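Local coordinates for protein peptide amidase (Stenotrophomonas maltophilia, PDB 1M22) that probably hydrolyses amide bonds as a peptide amidase of the amidase signature family, with a serine nucleophile and a serine-lysine proton relay, at residues G213-Q221 against L326-Y337; R229-L238 against E470-E481. One frame throughout, in Å; residues are numbered along the deposited sequence.

Contact 1. Residues G213-Q221 against L326-Y337; sequences GIIPISFSQ and LLYEFKAGLERY
Glu329 OE1 accepts two hydrogen bonds from the loop 213-221. Ser218 OG donates to Glu329 OE1 at 2.6 Å, and Ser220 N donates to the same oxygen at 3.0 Å from the opposite face of the carboxylate plane. Both arrive on the syn side, tilted out of that plane. The other oxygen, Glu329 OE2, takes the Ser220 hydroxyl on its syn lone pair, with Ser220 OG 2.7 Å away. OE2 also bonds to Tyr385 OH. These bonds fix the rotation of the carboxylate. Ser218 OG in turn accepts from Gln221 N, an ST motif, in a loop whose Ser218 and Ser220 both reach the acid. The Phe219 ring is stacked on the carboxylate, their planes 12° apart. Its CG lies between the backbone N and carbonyl carbon (chi1 53°), which turns the ring over Glu329. CG of Glu329 makes a CH-pi contact with the same ring.

Further along the helix the contact is mostly apolar. Pro216 CG rests 3.5 Å from Gly333 C, where the helix has no side chain. Ile217 O receives a CA-H...O contact from Phe330 CA at 3.1 Å. The edge of the Phe330 ring faces Ile217 CA. Ile215 CG1 lies over one face of the Tyr337 ring, 3.4 Å from Tyr337 CZ. Tyr337 OH bonds to Asn90 OD1.

Ile217 lies about 6 Å, between side chains, from the active-site residues Ser165 and Ser189, and Phe219 lies beside a bound HEPES buffer molecule. The loop joins strands 200-203 and 223-228. Helix 319-340 backs it, with helices 132-135, 369-375 and 383-407 packed around them.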
loop_
_atom_site.group_PDB
_atom_site.type_symbol
_atom_site.label_atom_id
_atom_site.label_comp_id
_atom_site.label_asym_id
_atom_site.label_seq_id
_atom_site.Cartn_x
_atom_site.Cartn_y
_atom_site.Cartn_z
ATOM N N GLY A 213 14.644 3.639 5.703
ATOM C CA GLY A 213 13.898 4.760 6.236
ATOM C C GLY A 213 12.443 4.461 6.532
ATOM O O GLY A 213 11.644 5.382 6.685
ATOM N N ILE A 214 12.090 3.182 6.609
ATOM C CA ILE A 214 10.718 2.792 6.914
ATOM C C ILE A 214 10.687 1.953 8.190
ATOM O O ILE A 214 11.467 1.011 8.324
ATOM C CB ILE A 214 10.093 1.953 5.768
ATOM C CG1 ILE A 214 10.151 2.733 4.450
ATOM C CG2 ILE A 214 8.647 1.603 6.111
ATOM C CD1 ILE A 214 9.601 1.968 3.257
ATOM N N ILE A 215 9.810 2.305 9.129
ATOM C CA ILE A 215 9.672 1.530 10.366
ATOM C C ILE A 215 9.234 0.169 9.845
ATOM O O ILE A 215 8.198 0.038 9.195
ATOM C CB ILE A 215 8.617 2.141 11.304
ATOM C CG1 ILE A 215 9.091 3.528 11.744
ATOM C CG2 ILE A 215 8.399 1.237 12.516
ATOM C CD1 ILE A 215 8.143 4.249 12.680
ATOM N N PRO A 216 10.014 -0.872 10.139
ATOM C CA PRO A 216 9.704 -2.214 9.656
ATOM C C PRO A 216 8.888 -3.192 10.471
ATOM O O PRO A 216 8.469 -2.935 11.599
ATOM C CB PRO A 216 11.090 -2.781 9.425
ATOM C CG PRO A 216 11.792 -2.312 10.693
ATOM C CD PRO A 216 11.319 -0.858 10.831
ATOM N N ILE A 217 8.666 -4.329 9.826
ATOM C CA ILE A 217 8.058 -5.489 10.447
ATOM C C ILE A 217 8.970 -6.617 9.971
ATOM O O ILE A 217 9.696 -7.202 10.762
ATOM C CB ILE A 217 6.616 -5.817 9.995
ATOM C CG1 ILE A 217 5.634 -4.768 10.522
ATOM C CG2 ILE A 217 6.220 -7.188 10.562
ATOM C CD1 ILE A 217 4.188 -5.038 10.141
ATOM N N SER A 218 8.988 -6.863 8.662
ATOM C CA SER A 218 9.774 -7.954 8.082
ATOM C C SER A 218 10.659 -7.598 6.883
ATOM O O SER A 218 10.167 -7.124 5.858
ATOM C CB SER A 218 8.801 -9.059 7.669
ATOM O OG SER A 218 9.400 -10.016 6.818
ATOM N N PHE A 219 11.961 -7.843 6.978
ATOM C CA PHE A 219 12.802 -7.547 5.828
ATOM C C PHE A 219 12.524 -8.548 4.708
ATOM O O PHE A 219 12.797 -8.276 3.541
ATOM C CB PHE A 219 14.291 -7.532 6.208
ATOM C CG PHE A 219 14.767 -8.767 6.907
ATOM C CD1 PHE A 219 14.928 -9.963 6.218
ATOM C CD2 PHE A 219 15.085 -8.725 8.258
ATOM C CE1 PHE A 219 15.403 -11.102 6.871
ATOM C CE2 PHE A 219 15.560 -9.856 8.918
ATOM C CZ PHE A 219 15.719 -11.044 8.225
ATOM N N SER A 220 11.957 -9.699 5.052
ATOM C CA SER A 220 11.638 -10.701 4.044
ATOM C C SER A 220 10.397 -10.358 3.216
ATOM O O SER A 220 10.336 -10.697 2.030
ATOM C CB SER A 220 11.419 -12.071 4.699
ATOM O OG SER A 220 12.630 -12.593 5.224
ATOM N N GLN A 221 9.426 -9.673 3.819
ATOM C CA GLN A 221 8.171 -9.366 3.129
ATOM C C GLN A 221 7.812 -7.898 2.926
ATOM O O GLN A 221 7.007 -7.579 2.055
ATOM C CB GLN A 221 7.014 -10.056 3.869
ATOM C CG GLN A 221 7.220 -11.560 4.023
ATOM C CD GLN A 221 6.104 -12.289 4.760
ATOM O OE1 GLN A 221 6.264 -13.451 5.132
ATOM N NE2 GLN A 221 4.971 -11.623 4.966
ATOM N N LEU A 326 7.911 -13.392 11.084
ATOM C CA LEU A 326 7.544 -12.007 11.361
ATOM C C LEU A 326 7.946 -11.581 12.774
ATOM O O LEU A 326 8.438 -10.474 12.973
ATOM C CB LEU A 326 6.038 -11.794 11.167
ATOM C CG LEU A 326 5.498 -11.943 9.742
ATOM C CD1 LEU A 326 4.001 -11.675 9.735
ATOM C CD2 LEU A 326 6.212 -10.976 8.815
ATOM N N LEU A 327 7.736 -12.458 13.751
ATOM C CA LEU A 327 8.092 -12.141 15.129
ATOM C C LEU A 327 9.593 -11.903 15.267
ATOM O O LEU A 327 10.019 -10.917 15.862
ATOM C CB LEU A 327 7.651 -13.273 16.064
ATOM C CG LEU A 327 6.141 -13.434 16.263
ATOM C CD1 LEU A 327 5.849 -14.758 16.950
ATOM C CD2 LEU A 327 5.604 -12.271 17.083
ATOM N N TYR A 328 10.394 -12.803 14.705
ATOM C CA TYR A 328 11.841 -12.667 14.781
ATOM C C TYR A 328 12.354 -11.440 14.037
ATOM O O TYR A 328 13.172 -10.681 14.556
ATOM C CB TYR A 328 12.535 -13.906 14.207
ATOM C CG TYR A 328 12.605 -15.089 15.147
ATOM C CD1 TYR A 328 11.483 -15.874 15.398
ATOM C CD2 TYR A 328 13.805 -15.432 15.770
ATOM C CE1 TYR A 328 11.553 -16.983 16.246
ATOM C CE2 TYR A 328 13.887 -16.536 16.619
ATOM C CZ TYR A 328 12.758 -17.304 16.849
ATOM O OH TYR A 328 12.834 -18.404 17.676
ATOM N N GLU A 329 11.871 -11.245 12.816
ATOM C CA GLU A 329 12.327 -10.119 12.022
ATOM C C GLU A 329 11.853 -8.777 12.563
ATOM O O GLU A 329 12.543 -7.771 12.413
ATOM C CB GLU A 329 11.907 -10.314 10.561
ATOM C CG GLU A 329 12.590 -11.525 9.926
ATOM C CD GLU A 329 12.310 -11.680 8.446
ATOM O OE1 GLU A 329 11.685 -10.774 7.849
ATOM O OE2 GLU A 329 12.725 -12.713 7.875
ATOM N N PHE A 330 10.689 -8.755 13.206
ATOM C CA PHE A 330 10.178 -7.509 13.767
ATOM C C PHE A 330 11.096 -7.008 14.882
ATOM O O PHE A 330 11.463 -5.836 14.908
ATOM C CB PHE A 330 8.758 -7.699 14.312
ATOM C CG PHE A 330 8.201 -6.480 15.000
ATOM C CD1 PHE A 330 7.909 -5.321 14.283
ATOM C CD2 PHE A 330 7.983 -6.486 16.375
ATOM C CE1 PHE A 330 7.411 -4.187 14.926
ATOM C CE2 PHE A 330 7.487 -5.361 17.029
ATOM C CZ PHE A 330 7.200 -4.208 16.305
ATOM N N LYS A 331 11.478 -7.889 15.802
ATOM C CA LYS A 331 12.357 -7.451 16.878
ATOM C C LYS A 331 13.696 -6.980 16.319
ATOM O O LYS A 331 14.165 -5.889 16.644
ATOM C CB LYS A 331 12.604 -8.568 17.893
ATOM C CG LYS A 331 13.500 -8.114 19.036
ATOM C CD LYS A 331 13.786 -9.227 20.028
ATOM C CE LYS A 331 14.619 -8.706 21.187
ATOM N NZ LYS A 331 14.876 -9.768 22.201
ATOM N N ALA A 332 14.306 -7.800 15.473
ATOM C CA ALA A 332 15.596 -7.456 14.890
ATOM C C ALA A 332 15.533 -6.170 14.073
ATOM O O ALA A 332 16.359 -5.272 14.248
ATOM C CB ALA A 332 16.098 -8.603 14.022
ATOM N N GLY A 333 14.545 -6.082 13.186
ATOM C CA GLY A 333 14.406 -4.908 12.342
ATOM C C GLY A 333 14.052 -3.629 13.073
ATOM O O GLY A 333 14.626 -2.571 12.796
ATOM N N LEU A 334 13.107 -3.709 14.005
ATOM C CA LEU A 334 12.701 -2.522 14.743
ATOM C C LEU A 334 13.850 -1.961 15.569
ATOM O O LEU A 334 14.077 -0.749 15.588
ATOM C CB LEU A 334 11.511 -2.829 15.661
ATOM C CG LEU A 334 10.967 -1.597 16.392
ATOM C CD1 LEU A 334 10.383 -0.612 15.383
ATOM C CD2 LEU A 334 9.906 -2.023 17.394
ATOM N N GLU A 335 14.585 -2.834 16.250
ATOM C CA GLU A 335 15.692 -2.357 17.062
ATOM C C GLU A 335 16.800 -1.782 16.180
ATOM O O GLU A 335 17.434 -0.796 16.550
ATOM C CB GLU A 335 16.197 -3.479 17.979
ATOM C CG GLU A 335 15.075 -4.040 18.862
ATOM C CD GLU A 335 15.566 -4.805 20.079
ATOM O OE1 GLU A 335 16.560 -5.549 19.964
ATOM O OE2 GLU A 335 14.936 -4.670 21.149
ATOM N N ARG A 336 17.018 -2.368 15.004
ATOM C CA ARG A 336 18.035 -1.839 14.096
ATOM C C ARG A 336 17.592 -0.446 13.637
ATOM O O ARG A 336 18.397 0.483 13.574
ATOM C CB ARG A 336 18.217 -2.753 12.878
ATOM C CG ARG A 336 19.230 -2.228 11.855
ATOM C CD ARG A 336 19.584 -3.284 10.813
ATOM N NE ARG A 336 18.465 -3.612 9.930
ATOM C CZ ARG A 336 18.033 -2.833 8.944
ATOM N NH1 ARG A 336 18.624 -1.671 8.702
ATOM N NH2 ARG A 336 17.007 -3.213 8.194
ATOM N N TYR A 337 16.307 -0.306 13.320
ATOM C CA TYR A 337 15.771 0.978 12.884
ATOM C C TYR A 337 15.920 2.034 13.980
ATOM O O TYR A 337 16.351 3.158 13.711
ATOM C CB TYR A 337 14.296 0.826 12.475
ATOM C CG TYR A 337 13.577 2.137 12.231
ATOM C CD1 TYR A 337 13.123 2.908 13.297
ATOM C CD2 TYR A 337 13.387 2.625 10.938
ATOM C CE1 TYR A 337 12.501 4.130 13.092
ATOM C CE2 TYR A 337 12.764 3.853 10.720
ATOM C CZ TYR A 337 12.326 4.600 11.805
ATOM O OH TYR A 337 11.723 5.822 11.627
#

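Contact 2. Residues R229-L238 against E470-E481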
loop_
_atom_site.group_PDB
_atom_site.type_symbol
_atom_site.label_atom_id
_atom_site.label_comp_id
_atom_site.label_asym_id
_atom_site.label_seq_id
_atom_site.Cartn_x
_atom_site.Cartn_y
_atom_site.Cartn_z
ATOM N N ARG A 229 -5.940 6.190 -7.700
ATOM C CA ARG A 229 -7.277 5.922 -8.204
ATOM C C ARG A 229 -7.244 5.185 -9.535
ATOM O O ARG A 229 -8.241 4.583 -9.938
ATOM C CB ARG A 229 -8.055 7.232 -8.346
ATOM C CG ARG A 229 -8.397 7.883 -7.012
ATOM C CD ARG A 229 -9.011 9.260 -7.217
ATOM N NE ARG A 229 -8.073 10.172 -7.866
ATOM C CZ ARG A 229 -7.102 10.827 -7.236
ATOM N NH1 ARG A 229 -6.935 10.689 -5.925
ATOM N NH2 ARG A 229 -6.282 11.609 -7.924
ATOM N N SER A 230 -6.095 5.215 -10.207
ATOM C CA SER A 230 -5.954 4.557 -11.502
ATOM C C SER A 230 -4.628 3.823 -11.628
ATOM O O SER A 230 -3.660 4.135 -10.934
ATOM C CB SER A 230 -6.044 5.588 -12.628
ATOM O OG SER A 230 -4.889 6.414 -12.637
ATOM N N VAL A 231 -4.594 2.848 -12.529
ATOM C CA VAL A 231 -3.383 2.081 -12.773
ATOM C C VAL A 231 -2.291 2.983 -13.347
ATOM O O VAL A 231 -1.122 2.831 -13.003
ATOM C CB VAL A 231 -3.665 0.903 -13.737
ATOM C CG1 VAL A 231 -2.364 0.179 -14.082
ATOM C CG2 VAL A 231 -4.656 -0.067 -13.095
ATOM N N ALA A 232 -2.667 3.925 -14.209
ATOM C CA ALA A 232 -1.687 4.836 -14.794
ATOM C C ALA A 232 -0.985 5.652 -13.707
ATOM O O ALA A 232 0.226 5.860 -13.760
ATOM C CB ALA A 232 -2.371 5.765 -15.790
ATOM N N ASP A 233 -1.748 6.120 -12.723
ATOM C CA ASP A 233 -1.171 6.896 -11.628
ATOM C C ASP A 233 -0.226 6.021 -10.802
ATOM O O ASP A 233 0.854 6.459 -10.403
ATOM C CB ASP A 233 -2.276 7.453 -10.721
ATOM C CG ASP A 233 -3.012 8.628 -11.340
ATOM O OD1 ASP A 233 -2.736 8.968 -12.513
ATOM O OD2 ASP A 233 -3.871 9.215 -10.644
ATOM N N ALA A 234 -0.635 4.783 -10.539
ATOM C CA ALA A 234 0.207 3.875 -9.769
ATOM C C ALA A 234 1.516 3.606 -10.507
ATOM O O ALA A 234 2.583 3.534 -9.889
ATOM C CB ALA A 234 -0.526 2.565 -9.516
ATOM N N ALA A 235 1.432 3.458 -11.828
ATOM C CA ALA A 235 2.611 3.198 -12.650
ATOM C C ALA A 235 3.571 4.382 -12.619
ATOM O O ALA A 235 4.788 4.201 -12.591
ATOM C CB ALA A 235 2.194 2.889 -14.089
ATOM N N ALA A 236 3.026 5.595 -12.617
ATOM C CA ALA A 236 3.858 6.792 -12.570
ATOM C C ALA A 236 4.626 6.838 -11.252
ATOM O O ALA A 236 5.815 7.151 -11.221
ATOM C CB ALA A 236 2.993 8.037 -12.717
ATOM N N VAL A 237 3.945 6.520 -10.157
ATOM C CA VAL A 237 4.598 6.526 -8.858
ATOM C C VAL A 237 5.672 5.442 -8.767
ATOM O O VAL A 237 6.773 5.694 -8.271
ATOM C CB VAL A 237 3.569 6.339 -7.721
ATOM C CG1 VAL A 237 4.283 6.197 -6.389
ATOM C CG2 VAL A 237 2.631 7.537 -7.673
ATOM N N LEU A 238 5.367 4.242 -9.255
ATOM C CA LEU A 238 6.334 3.148 -9.207
ATOM C C LEU A 238 7.598 3.526 -9.974
ATOM O O LEU A 238 8.712 3.226 -9.547
ATOM C CB LEU A 238 5.737 1.862 -9.792
ATOM C CG LEU A 238 6.570 0.594 -9.551
ATOM C CD1 LEU A 238 6.602 0.283 -8.059
ATOM C CD2 LEU A 238 5.979 -0.576 -10.317
ATOM N N GLU A 470 6.150 -6.982 -12.588
ATOM C CA GLU A 470 5.369 -5.745 -12.549
ATOM C C GLU A 470 4.990 -5.209 -13.930
ATOM O O GLU A 470 3.860 -4.776 -14.132
ATOM C CB GLU A 470 6.107 -4.642 -11.783
ATOM C CG GLU A 470 6.245 -4.878 -10.287
ATOM C CD GLU A 470 7.416 -5.767 -9.933
ATOM O OE1 GLU A 470 8.214 -6.124 -10.830
ATOM O OE2 GLU A 470 7.543 -6.096 -8.743
ATOM N N PRO A 471 5.927 -5.214 -14.895
ATOM C CA PRO A 471 5.561 -4.698 -16.221
ATOM C C PRO A 471 4.343 -5.416 -16.804
ATOM O O PRO A 471 3.414 -4.780 -17.307
ATOM C CB PRO A 471 6.822 -4.941 -17.046
ATOM C CG PRO A 471 7.921 -4.815 -16.023
ATOM C CD PRO A 471 7.356 -5.578 -14.845
ATOM N N LYS A 472 4.347 -6.742 -16.724
ATOM C CA LYS A 472 3.249 -7.546 -17.250
ATOM C C LYS A 472 1.969 -7.361 -16.440
ATOM O O LYS A 472 0.876 -7.270 -17.002
ATOM C CB LYS A 472 3.639 -9.028 -17.260
ATOM C CG LYS A 472 2.575 -9.943 -17.847
ATOM C CD LYS A 472 2.905 -11.414 -17.628
ATOM C CE LYS A 472 4.181 -11.828 -18.341
ATOM N NZ LYS A 472 4.475 -13.274 -18.127
ATOM N N LEU A 473 2.095 -7.309 -15.118
ATOM C CA LEU A 473 0.916 -7.129 -14.281
ATOM C C LEU A 473 0.250 -5.792 -14.563
ATOM O O LEU A 473 -0.974 -5.693 -14.584
ATOM C CB LEU A 473 1.276 -7.219 -12.797
ATOM C CG LEU A 473 1.661 -8.602 -12.271
ATOM C CD1 LEU A 473 1.858 -8.528 -10.762
ATOM C CD2 LEU A 473 0.570 -9.612 -12.609
ATOM N N ILE A 474 1.058 -4.762 -14.786
ATOM C CA ILE A 474 0.516 -3.444 -15.077
ATOM C C ILE A 474 -0.212 -3.442 -16.421
ATOM O O ILE A 474 -1.299 -2.872 -16.537
ATOM C CB ILE A 474 1.629 -2.376 -15.055
ATOM C CG1 ILE A 474 2.055 -2.132 -13.605
ATOM C CG2 ILE A 474 1.137 -1.078 -15.696
ATOM C CD1 ILE A 474 3.276 -1.246 -13.446
ATOM N N GLU A 475 0.374 -4.084 -17.430
ATOM C CA GLU A 475 -0.256 -4.157 -18.749
ATOM C C GLU A 475 -1.632 -4.803 -18.637
ATOM O O GLU A 475 -2.612 -4.317 -19.203
ATOM C CB GLU A 475 0.554 -5.020 -19.723
ATOM C CG GLU A 475 1.985 -4.619 -19.973
ATOM C CD GLU A 475 2.632 -5.508 -21.024
ATOM O OE1 GLU A 475 2.454 -6.746 -20.951
ATOM O OE2 GLU A 475 3.320 -4.973 -21.918
ATOM N N MET A 476 -1.691 -5.923 -17.922
ATOM C CA MET A 476 -2.938 -6.654 -17.761
ATOM C C MET A 476 -3.973 -5.896 -16.941
ATOM O O MET A 476 -5.148 -5.830 -17.315
ATOM C CB MET A 476 -2.644 -8.023 -17.141
ATOM C CG MET A 476 -1.816 -8.909 -18.071
ATOM S SD MET A 476 -1.398 -10.535 -17.416
ATOM C CE MET A 476 -2.898 -11.323 -17.527
ATOM N N ALA A 477 -3.535 -5.317 -15.829
ATOM C CA ALA A 477 -4.425 -4.559 -14.960
ATOM C C ALA A 477 -4.966 -3.325 -15.679
ATOM O O ALA A 477 -6.142 -2.990 -15.555
ATOM C CB ALA A 477 -3.685 -4.152 -13.690
ATOM N N TYR A 478 -4.107 -2.649 -16.432
ATOM C CA TYR A 478 -4.526 -1.465 -17.170
ATOM C C TYR A 478 -5.559 -1.837 -18.233
ATOM O O TYR A 478 -6.582 -1.168 -18.380
ATOM C CB TYR A 478 -3.321 -0.806 -17.839
ATOM C CG TYR A 478 -3.661 0.440 -18.620
ATOM C CD1 TYR A 478 -3.961 1.638 -17.970
ATOM C CD2 TYR A 478 -3.688 0.424 -20.015
ATOM C CE1 TYR A 478 -4.278 2.789 -18.688
ATOM C CE2 TYR A 478 -4.004 1.571 -20.744
ATOM C CZ TYR A 478 -4.297 2.747 -20.073
ATOM O OH TYR A 478 -4.606 3.889 -20.780
ATOM N N ALA A 479 -5.290 -2.906 -18.976
ATOM C CA ALA A 479 -6.212 -3.349 -20.020
ATOM C C ALA A 479 -7.579 -3.678 -19.427
ATOM O O ALA A 479 -8.614 -3.374 -20.018
ATOM C CB ALA A 479 -5.640 -4.563 -20.739
ATOM N N TYR A 480 -7.584 -4.309 -18.258
ATOM C CA TYR A 480 -8.838 -4.649 -17.595
ATOM C C TYR A 480 -9.557 -3.376 -17.149
ATOM O O TYR A 480 -10.757 -3.206 -17.376
ATOM C CB TYR A 480 -8.581 -5.529 -16.367
ATOM C CG TYR A 480 -9.792 -5.636 -15.468
ATOM C CD1 TYR A 480 -10.888 -6.419 -15.827
ATOM C CD2 TYR A 480 -9.880 -4.876 -14.302
ATOM C CE1 TYR A 480 -12.048 -6.433 -15.051
ATOM C CE2 TYR A 480 -11.032 -4.883 -13.524
ATOM C CZ TYR A 480 -12.109 -5.659 -13.903
ATOM O OH TYR A 480 -13.259 -5.630 -13.147
ATOM N N GLU A 481 -8.810 -2.484 -16.512
ATOM C CA GLU A 481 -9.354 -1.234 -16.013
ATOM C C GLU A 481 -9.965 -0.369 -17.109
ATOM O O GLU A 481 -11.043 0.205 -16.936
ATOM C CB GLU A 481 -8.249 -0.449 -15.311
ATOM C CG GLU A 481 -8.683 0.899 -14.780
ATOM C CD GLU A 481 -7.502 1.817 -14.541
ATOM O OE1 GLU A 481 -6.748 2.069 -15.504
ATOM O OE2 GLU A 481 -7.327 2.282 -13.398
HETATM O O HOH W 1 -9.087 2.201 -11.320
HETATM O O HOH W 2 -5.145 4.061 -15.587
#
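Val231 is the knob of this contact. It sits in a hole formed by Ile474, Ala477, Tyr478 and Glu481. Val231 CG1 stands anti to the backbone N (chi1 175°) and reaches Tyr478 CB at 4.0 Å and Ile474 CG2 at 4.1 Å. The other branch, CG2, turns to Ala477 CB and the Glu481 carboxylate. Glu481 also holds the start of helix 231-241. Glu481 OE2 accepts from Val231 N at 2.9 Å, on the syn side and tilted out of the carboxylate plane. The N-H points nearly at the oxygen, at 158°. Ser230 is the N-cap; its OG accepts from Asp233 N and is also hydrogen-bonded to Asp12 OD1. The acid lies by the helix N-terminus, where the helix dipole would probably favour its negative charge.

Towards Leu238 the contacts are fewer. Ile474 CD1 touches Ala235 CB at 4.3 Å and Leu238 CD2 at 4.2 Å. The outer side of the Glu481 carboxylate is completed by two waters. One donates to OE2 and to Arg229 O. The second donates to Glu481 OE1 at 2.6 Å, accepts from Ala232 N and lies at the edge of the Tyr478 ring.

The two helices run nearly antiparallel, at 157°, with axes 10.2 Å apart. The side chains of Val231 and Ala477 pack against strand 446-454 of the central sheet. Helix 231-241 also packs on strands 180-185 and 223-228.

In the fold
Contacts 1 and 2 lie on opposite sides of the chain's centre. Their centres are 29 Å apart, and their nearest atoms about 11 Å, so they do not touch. Along the chain their segments alternate: 213-221, 229-238, 326-337, then 470-481. Strand 223-228 of the large mixed sheet links them directly. The loop of contact 1 leads into this strand, and the helix of contact 2 follows it. Contact 1 ties the loop near the catalytic serines to helix 319-340. Contact 2 pairs two helices against the sheet, away from the annotated sites. Each joins parts of the amidase fold that are far apart in sequence.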